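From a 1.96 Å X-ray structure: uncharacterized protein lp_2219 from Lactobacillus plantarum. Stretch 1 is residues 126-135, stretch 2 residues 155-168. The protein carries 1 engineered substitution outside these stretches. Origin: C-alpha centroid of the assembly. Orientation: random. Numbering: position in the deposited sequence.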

ATOM      1  N   THR A 126      14.392   1.389 -15.049  1.00 10.73           N
ATOM      2  CA  THR A 126      14.170   0.143 -14.323  1.00 10.06           C
ATOM      3  C   THR A 126      15.424  -0.102 -13.495  1.00 14.56           C
ATOM      4  O   THR A 126      16.493  -0.391 -14.038  1.00 12.44           O
ATOM      5  N   VAL A 127      15.293   0.044 -12.180  1.00  9.37           N
ATOM      6  CA  VAL A 127      16.415  -0.151 -11.272  1.00 10.77           C
ATOM      7  C   VAL A 127      16.410  -1.575 -10.728  1.00 11.96           C
ATOM      8  O   VAL A 127      15.425  -2.015 -10.133  1.00 12.85           O
ATOM      9  N   GLN A 128      17.512  -2.292 -10.935  1.00 10.12           N
ATOM     10  CA  GLN A 128      17.628  -3.672 -10.479  1.00 12.12           C
ATOM     11  C   GLN A 128      18.361  -3.779  -9.149  1.00 10.70           C
ATOM     12  O   GLN A 128      19.439  -3.210  -8.978  1.00 12.17           O
ATOM     13  N   HIS A 129      17.773  -4.513  -8.209  1.00  7.85           N
ATOM     14  CA  HIS A 129      18.391  -4.705  -6.900  1.00 10.67           C
ATOM     15  C   HIS A 129      18.803  -6.161  -6.725  1.00 13.17           C
ATOM     16  O   HIS A 129      18.374  -7.035  -7.478  1.00 13.15           O
ATOM     17  N   SER A 130      19.638  -6.411  -5.723  1.00 13.01           N
ATOM     18  CA  SER A 130      20.095  -7.757  -5.428  1.00 15.74           C
ATOM     19  C   SER A 130      20.209  -7.909  -3.919  1.00 16.62           C
ATOM     20  O   SER A 130      20.172  -6.924  -3.180  1.00 18.24           O
ATOM     21  N   GLY A 131      20.347  -9.146  -3.461  1.00 16.59           N
ATOM     22  CA  GLY A 131      20.460  -9.386  -2.035  1.00 16.24           C
ATOM     23  C   GLY A 131      19.501 -10.474  -1.614  1.00 15.98           C
ATOM     24  O   GLY A 131      18.717 -10.957  -2.427  1.00 17.21           O
ATOM     25  N   HIS A 132      19.566 -10.867  -0.346  1.00 14.56           N
ATOM     26  CA  HIS A 132      18.691 -11.908   0.179  1.00 16.58           C
ATOM     27  C   HIS A 132      18.645 -11.817   1.697  1.00 15.83           C
ATOM     28  O   HIS A 132      19.291 -10.951   2.295  1.00 16.33           O
ATOM     29  N   GLY A 133      17.881 -12.714   2.313  1.00 16.41           N
ATOM     30  CA  GLY A 133      17.757 -12.717   3.760  1.00 19.27           C
ATOM     31  C   GLY A 133      17.745 -14.123   4.331  1.00 16.25           C
ATOM     32  O   GLY A 133      17.812 -15.092   3.577  1.00 16.58           O
ATOM     33  N   PRO A 134      17.652 -14.267   5.663  1.00 15.05           N
ATOM     34  CA  PRO A 134      17.635 -15.563   6.348  1.00 16.61           C
ATOM     35  C   PRO A 134      16.348 -16.373   6.198  1.00 20.65           C
ATOM     36  O   PRO A 134      16.380 -17.601   6.219  1.00 22.32           O
ATOM     37  N   ARG A 135      15.218 -15.689   6.051  1.00 15.88           N
ATOM     38  CA  ARG A 135      13.929 -16.364   5.922  1.00 16.85           C
ATOM     39  C   ARG A 135      13.684 -16.960   4.532  1.00 17.90           C
ATOM     40  O   ARG A 135      14.197 -16.465   3.528  1.00 17.47           O
ATOM     41  N   ALA A 155      11.365   6.582  -1.551  1.00  8.70           N
ATOM     42  CA  ALA A 155      11.684   5.516  -0.613  1.00 10.74           C
ATOM     43  C   ALA A 155      11.328   4.210  -1.309  1.00 10.59           C
ATOM     44  O   ALA A 155      10.208   4.048  -1.795  1.00 10.02           O
ATOM     45  N   VAL A 156      12.289   3.291  -1.365  1.00  8.10           N
ATOM     46  CA  VAL A 156      12.102   1.998  -2.019  1.00 10.83           C
ATOM     47  C   VAL A 156      12.435   0.895  -1.014  1.00  9.52           C
ATOM     48  O   VAL A 156      13.551   0.825  -0.509  1.00 10.89           O
ATOM     49  N   ILE A 157      11.462   0.034  -0.731  1.00  9.06           N
ATOM     50  CA  ILE A 157      11.643  -1.029   0.256  1.00  9.79           C
ATOM     51  C   ILE A 157      11.884  -2.415  -0.330  1.00 10.30           C
ATOM     52  O   ILE A 157      11.109  -2.890  -1.153  1.00 10.54           O
ATOM     53  N   ASP A 158      12.954  -3.068   0.119  1.00 11.19           N
ATOM     54  CA  ASP A 158      13.301  -4.405  -0.350  1.00 11.15           C
ATOM     55  C   ASP A 158      13.039  -5.410   0.772  1.00 12.54           C
ATOM     56  O   ASP A 158      13.814  -5.516   1.724  1.00 10.87           O
ATOM     57  N   LEU A 159      11.937  -6.139   0.658  1.00  9.92           N
ATOM     58  CA  LEU A 159      11.571  -7.131   1.657  1.00 12.61           C
ATOM     59  C   LEU A 159      12.565  -8.288   1.667  1.00 10.05           C
ATOM     60  O   LEU A 159      12.870  -8.852   2.720  1.00 10.86           O
ATOM     61  N   GLY A 160      13.079  -8.622   0.488  1.00  6.95           N
ATOM     62  CA  GLY A 160      14.015  -9.722   0.364  1.00 12.01           C
ATOM     63  C   GLY A 160      15.385  -9.529   0.993  1.00 17.71           C
ATOM     64  O   GLY A 160      15.974 -10.488   1.497  1.00 15.75           O
ATOM     65  N   SER A 161      15.894  -8.301   0.978  1.00 13.92           N
ATOM     66  CA  SER A 161      17.215  -8.027   1.535  1.00 15.89           C
ATOM     67  C   SER A 161      17.212  -7.218   2.833  1.00 16.53           C
ATOM     68  O   SER A 161      18.272  -6.834   3.324  1.00 18.76           O
ATOM     69  N   ASP A 162      16.029  -6.961   3.383  1.00 14.76           N
ATOM     70  CA  ASP A 162      15.901  -6.195   4.625  1.00 12.32           C
ATOM     71  C   ASP A 162      16.485  -4.790   4.518  1.00 13.72           C
ATOM     72  O   ASP A 162      17.184  -4.331   5.422  1.00 14.45           O
ATOM     73  N   LYS A 163      16.190  -4.100   3.420  1.00 13.21           N
ATOM     74  CA  LYS A 163      16.715  -2.753   3.234  1.00 10.54           C
ATOM     75  C   LYS A 163      15.681  -1.742   2.773  1.00 15.67           C
ATOM     76  O   LYS A 163      14.723  -2.079   2.070  1.00 15.52           O
ATOM     77  N   VAL A 164      15.879  -0.497   3.190  1.00 11.51           N
ATOM     78  CA  VAL A 164      15.009   0.592   2.782  1.00 13.92           C
ATOM     79  C   VAL A 164      15.913   1.601   2.092  1.00 15.55           C
ATOM     80  O   VAL A 164      16.765   2.232   2.724  1.00 11.99           O
ATOM     81  N   TYR A 165      15.743   1.725   0.783  1.00  9.97           N
ATOM     82  CA  TYR A 165      16.535   2.651  -0.004  1.00 10.20           C
ATOM     83  C   TYR A 165      15.825   3.989  -0.154  1.00 15.65           C
ATOM     84  O   TYR A 165      14.597   4.067  -0.109  1.00 13.99           O
ATOM     85  N   VAL A 166      16.615   5.039  -0.322  1.00  9.89           N
ATOM     86  CA  VAL A 166      16.074   6.359  -0.587  1.00  8.82           C
ATOM     87  C   VAL A 166      16.808   6.789  -1.850  1.00 11.20           C
ATOM     88  O   VAL A 166      18.039   6.770  -1.891  1.00  7.64           O
ATOM     89  N   TYR A 167      16.045   7.143  -2.882  1.00  9.73           N
ATOM     90  CA  TYR A 167      16.597   7.565  -4.169  1.00 10.58           C
ATOM     91  C   TYR A 167      16.190   8.984  -4.534  1.00 10.48           C
ATOM     92  O   TYR A 167      15.082   9.417  -4.229  1.00  8.79           O
ATOM     93  N   ASN A 168      17.086   9.694  -5.211  1.00 13.39           N
ATOM     94  CA  ASN A 168      16.771  11.028  -5.690  1.00 13.79           C
ATOM     95  C   ASN A 168      16.167  10.771  -7.062  1.00 14.14           C
ATOM     96  O   ASN A 168      16.554   9.816  -7.738  1.00 13.41           O
TER

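Stretch 2 folds into a hairpin, its strands 155-158 and 163-168 joined by backbone hydrogen bonds between Val 156 and Tyr 165 and between Asp 158 and Lys 163. Val 127 and His 129 of stretch 1 pack against this hairpin, and the two stretches together bury 413 Å².

His 129 is the centre of the contact. It is buried, its CA-to-CB bond points toward the hairpin, and with chi1 in the m well (-57°) and chi2 at 76° the imidazole lies among side chains from both strands. Its NE2 donates a weak hydrogen bond to Tyr 167 OH; the 2.7 Å separation is short, but the N-H...acceptor angle of 120° is far from linear. On the same ring, CD2 approaches Tyr 165 CE1 at 3.6 Å, so that the edge of the imidazole meets the face of the Tyr 165 ring, with centroids 4.9 Å apart and planes at 61°. Val 156, a t rotamer, adds an apolar neighbour, its CG1 4.2 Å from His 129 NE2, while His 129 CB lies 3.9 Å from Asp 158 OD2. The remaining ring nitrogen, ND1, is hydrogen-bonded elsewhere in the structure.

Tyr 167 also points toward stretch 1, in the m rotamer with chi2 at -87°. Its ring meets that of His 129 rim to rim, neither lying over the other's face, and its hydroxyl end is shared with Val 127. The latter, a t rotamer directed toward the hairpin, brings CG1 to 3.6 Å from Tyr 167 OH and 4.1 Å from Tyr 167 CZ, extending the contact with an apolar patch.

Ser 161 covers the next largest area in stretch 2, near the close backbone approach at His 132. Its side chain leaves sideways in the p rotamer, and CB lies 4.1 Å from Gly 131 CA. A CB on Gly 131 would clash with Ser 161 CB, and the backbone angles of Gly 131 by themselves call for glycine. Ser 161 OG donates to water 1 at 2.7 Å, as does Tyr 165 OH at 2.6 Å; the water in turn donates to Asp 158 OD2 at 2.6 Å and Ser 130 O at 2.8 Å. This water thus ties three hairpin side chains to the backbone of stretch 1. Water 2 makes a second bridge, accepting from Ser 130 N at 3.0 Å and donating to Tyr 165 OH at 3.2 Å. The CA-to-CB bonds of Ser 130 and His 132, both p rotamers, point away from the hairpin.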

ATOM      1  CB  THR A 126      13.964  -1.058 -15.273  1.00 13.85           C
ATOM      2  OG1 THR A 126      12.836  -0.813 -16.122  1.00 13.77           O
ATOM      3  CG2 THR A 126      13.701  -2.331 -14.471  1.00 13.16           C
ATOM      4  CB  VAL A 127      16.345   0.853 -10.102  1.00 15.15           C
ATOM      5  CG1 VAL A 127      17.442   0.564  -9.085  1.00 10.67           C
ATOM      6  CG2 VAL A 127      16.486   2.270 -10.644  1.00 17.74           C
ATOM      7  CB  GLN A 128      18.367  -4.512 -11.528  1.00 14.17           C
ATOM      8  CG  GLN A 128      18.507  -5.991 -11.165  1.00 11.91           C
ATOM      9  CD  GLN A 128      17.175  -6.714 -11.120  1.00 11.76           C
ATOM     10  OE1 GLN A 128      16.480  -6.821 -12.130  1.00 14.96           O
ATOM     11  NE2 GLN A 128      16.810  -7.212  -9.944  1.00  9.73           N
ATOM     12  CB  HIS A 129      17.421  -4.338  -5.768  1.00  9.26           C
ATOM     13  CG  HIS A 129      16.896  -2.937  -5.843  1.00 13.78           C
ATOM     14  ND1 HIS A 129      15.924  -2.554  -6.742  1.00 12.29           N
ATOM     15  CD2 HIS A 129      17.206  -1.831  -5.127  1.00 13.78           C
ATOM     16  CE1 HIS A 129      15.658  -1.267  -6.576  1.00 11.50           C
ATOM     17  NE2 HIS A 129      16.422  -0.808  -5.603  1.00 13.05           N
ATOM     18  CB  SER A 130      21.453  -8.020  -6.083  1.00 24.35           C
ATOM     19  OG  SER A 130      22.459  -7.202  -5.512  1.00 32.57           O
ATOM     20  CB  HIS A 132      19.192 -13.296  -0.239  1.00 19.73           C
ATOM     21  CG  HIS A 132      20.591 -13.593   0.201  1.00 27.48           C
ATOM     22  ND1 HIS A 132      21.700 -13.192  -0.522  1.00 33.33           N
ATOM     23  CD2 HIS A 132      21.068 -14.227   1.295  1.00 32.44           C
ATOM     24  CE1 HIS A 132      22.792 -13.569   0.113  1.00 39.01           C
ATOM     25  NE2 HIS A 132      22.440 -14.199   1.220  1.00 37.50           N
ATOM     26  CB  PRO A 134      17.900 -15.179   7.799  1.00 18.57           C
ATOM     27  CG  PRO A 134      17.187 -13.862   7.912  1.00 18.14           C
ATOM     28  CD  PRO A 134      17.636 -13.162   6.641  1.00 15.75           C
ATOM     29  CB  ARG A 135      12.799 -15.393   6.293  1.00 15.06           C
ATOM     30  CG  ARG A 135      12.672 -15.105   7.800  1.00 21.20           C
ATOM     31  CD  ARG A 135      11.834 -13.848   8.045  1.00 28.41           C
ATOM     32  NE  ARG A 135      11.164 -13.809   9.347  1.00 34.96           N
ATOM     33  CZ  ARG A 135      11.764 -13.625  10.520  1.00 41.92           C
ATOM     34  NH1 ARG A 135      13.078 -13.457  10.590  1.00 52.87           N
ATOM     35  NH2 ARG A 135      11.040 -13.599  11.631  1.00 39.48           N
ATOM     36  CB  ALA A 155      10.871   5.677   0.664  1.00  9.97           C
ATOM     37  CB  VAL A 156      13.019   1.891  -3.267  1.00 10.77           C
ATOM     38  CG1 VAL A 156      12.861   0.524  -3.934  1.00  7.07           C
ATOM     39  CG2 VAL A 156      12.670   3.005  -4.255  1.00  7.43           C
ATOM     40  CB  ILE A 157      10.411  -1.099   1.185  1.00 10.34           C
ATOM     41  CG1 ILE A 157      10.160   0.279   1.805  1.00  6.91           C
ATOM     42  CG2 ILE A 157      10.626  -2.149   2.267  1.00 13.73           C
ATOM     43  CD1 ILE A 157       8.863   0.370   2.590  1.00  7.04           C
ATOM     44  CB  ASP A 158      14.779  -4.458  -0.753  1.00 15.30           C
ATOM     45  CG  ASP A 158      15.132  -5.712  -1.536  1.00 13.40           C
ATOM     46  OD1 ASP A 158      14.545  -6.777  -1.264  1.00 12.48           O
ATOM     47  OD2 ASP A 158      16.011  -5.636  -2.419  1.00 15.54           O
ATOM     48  CB  LEU A 159      10.154  -7.648   1.369  1.00 15.60           C
ATOM     49  CG  LEU A 159       9.598  -8.788   2.228  1.00 15.65           C
ATOM     50  CD1 LEU A 159       8.089  -8.634   2.370  1.00 15.56           C
ATOM     51  CD2 LEU A 159       9.956 -10.130   1.602  1.00 15.41           C
ATOM     52  CB  SER A 161      18.068  -7.298   0.497  1.00 20.59           C
ATOM     53  OG  SER A 161      17.503  -6.036   0.200  1.00 27.90           O
ATOM     54  CB  ASP A 162      16.581  -6.931   5.786  1.00 15.83           C
ATOM     55  CG  ASP A 162      15.816  -8.160   6.226  1.00 20.44           C
ATOM     56  OD1 ASP A 162      14.597  -8.041   6.471  1.00 18.24           O
ATOM     57  OD2 ASP A 162      16.431  -9.243   6.335  1.00 19.57           O
ATOM     58  CB  LYS A 163      17.868  -2.770   2.226  1.00 11.01           C
ATOM     59  CG  LYS A 163      19.111  -3.508   2.700  1.00 16.97           C
ATOM     60  CD  LYS A 163      20.123  -3.648   1.573  1.00 26.53           C
ATOM     61  CE  LYS A 163      21.351  -4.432   2.017  1.00 35.72           C
ATOM     62  NZ  LYS A 163      22.114  -3.736   3.094  1.00 35.53           N
ATOM     63  CB  VAL A 164      14.306   1.281   3.977  1.00 14.59           C
ATOM     64  CG1 VAL A 164      13.429   2.417   3.462  1.00 11.71           C
ATOM     65  CG2 VAL A 164      13.449   0.275   4.739  1.00 12.48           C
ATOM     66  CB  TYR A 165      16.759   2.120  -1.424  1.00 12.92           C
ATOM     67  CG  TYR A 165      17.550   0.841  -1.548  1.00 13.88           C
ATOM     68  CD1 TYR A 165      16.941  -0.404  -1.387  1.00 15.54           C
ATOM     69  CD2 TYR A 165      18.902   0.875  -1.878  1.00 16.89           C
ATOM     70  CE1 TYR A 165      17.666  -1.586  -1.545  1.00 14.18           C
ATOM     71  CE2 TYR A 165      19.635  -0.293  -2.037  1.00 18.37           C
ATOM     72  CZ  TYR A 165      19.012  -1.521  -1.878  1.00 19.54           C
ATOM     73  OH  TYR A 165      19.740  -2.676  -2.056  1.00 19.05           O
ATOM     74  CB  VAL A 166      16.353   7.365   0.536  1.00 10.47           C
ATOM     75  CG1 VAL A 166      15.904   8.757   0.093  1.00 11.67           C
ATOM     76  CG2 VAL A 166      15.589   6.961   1.794  1.00 13.71           C
ATOM     77  CB  TYR A 167      16.075   6.675  -5.298  1.00  6.54           C
ATOM     78  CG  TYR A 167      16.621   5.274  -5.361  1.00 10.48           C
ATOM     79  CD1 TYR A 167      17.806   5.001  -6.046  1.00 13.48           C
ATOM     80  CD2 TYR A 167      15.932   4.213  -4.780  1.00 13.39           C
ATOM     81  CE1 TYR A 167      18.296   3.697  -6.143  1.00 12.94           C
ATOM     82  CE2 TYR A 167      16.412   2.912  -4.870  1.00 12.17           C
ATOM     83  CZ  TYR A 167      17.589   2.660  -5.557  1.00 13.42           C
ATOM     84  OH  TYR A 167      18.057   1.371  -5.649  1.00 13.25           O
ATOM     85  CB  ASN A 168      18.032  11.878  -5.807  1.00 13.10           C
ATOM     86  CG  ASN A 168      18.612  12.224  -4.453  1.00 12.47           C
ATOM     87  OD1 ASN A 168      17.885  12.639  -3.551  1.00 12.24           O
ATOM     88  ND2 ASN A 168      19.919  12.055  -4.300  1.00 12.15           N
TER
HETATM   89  O   HOH W   1      18.474  -4.938  -2.056  1.00 20.01           O
HETATM   90  O   HOH W   2      20.864  -3.836  -4.792  1.00 22.44           O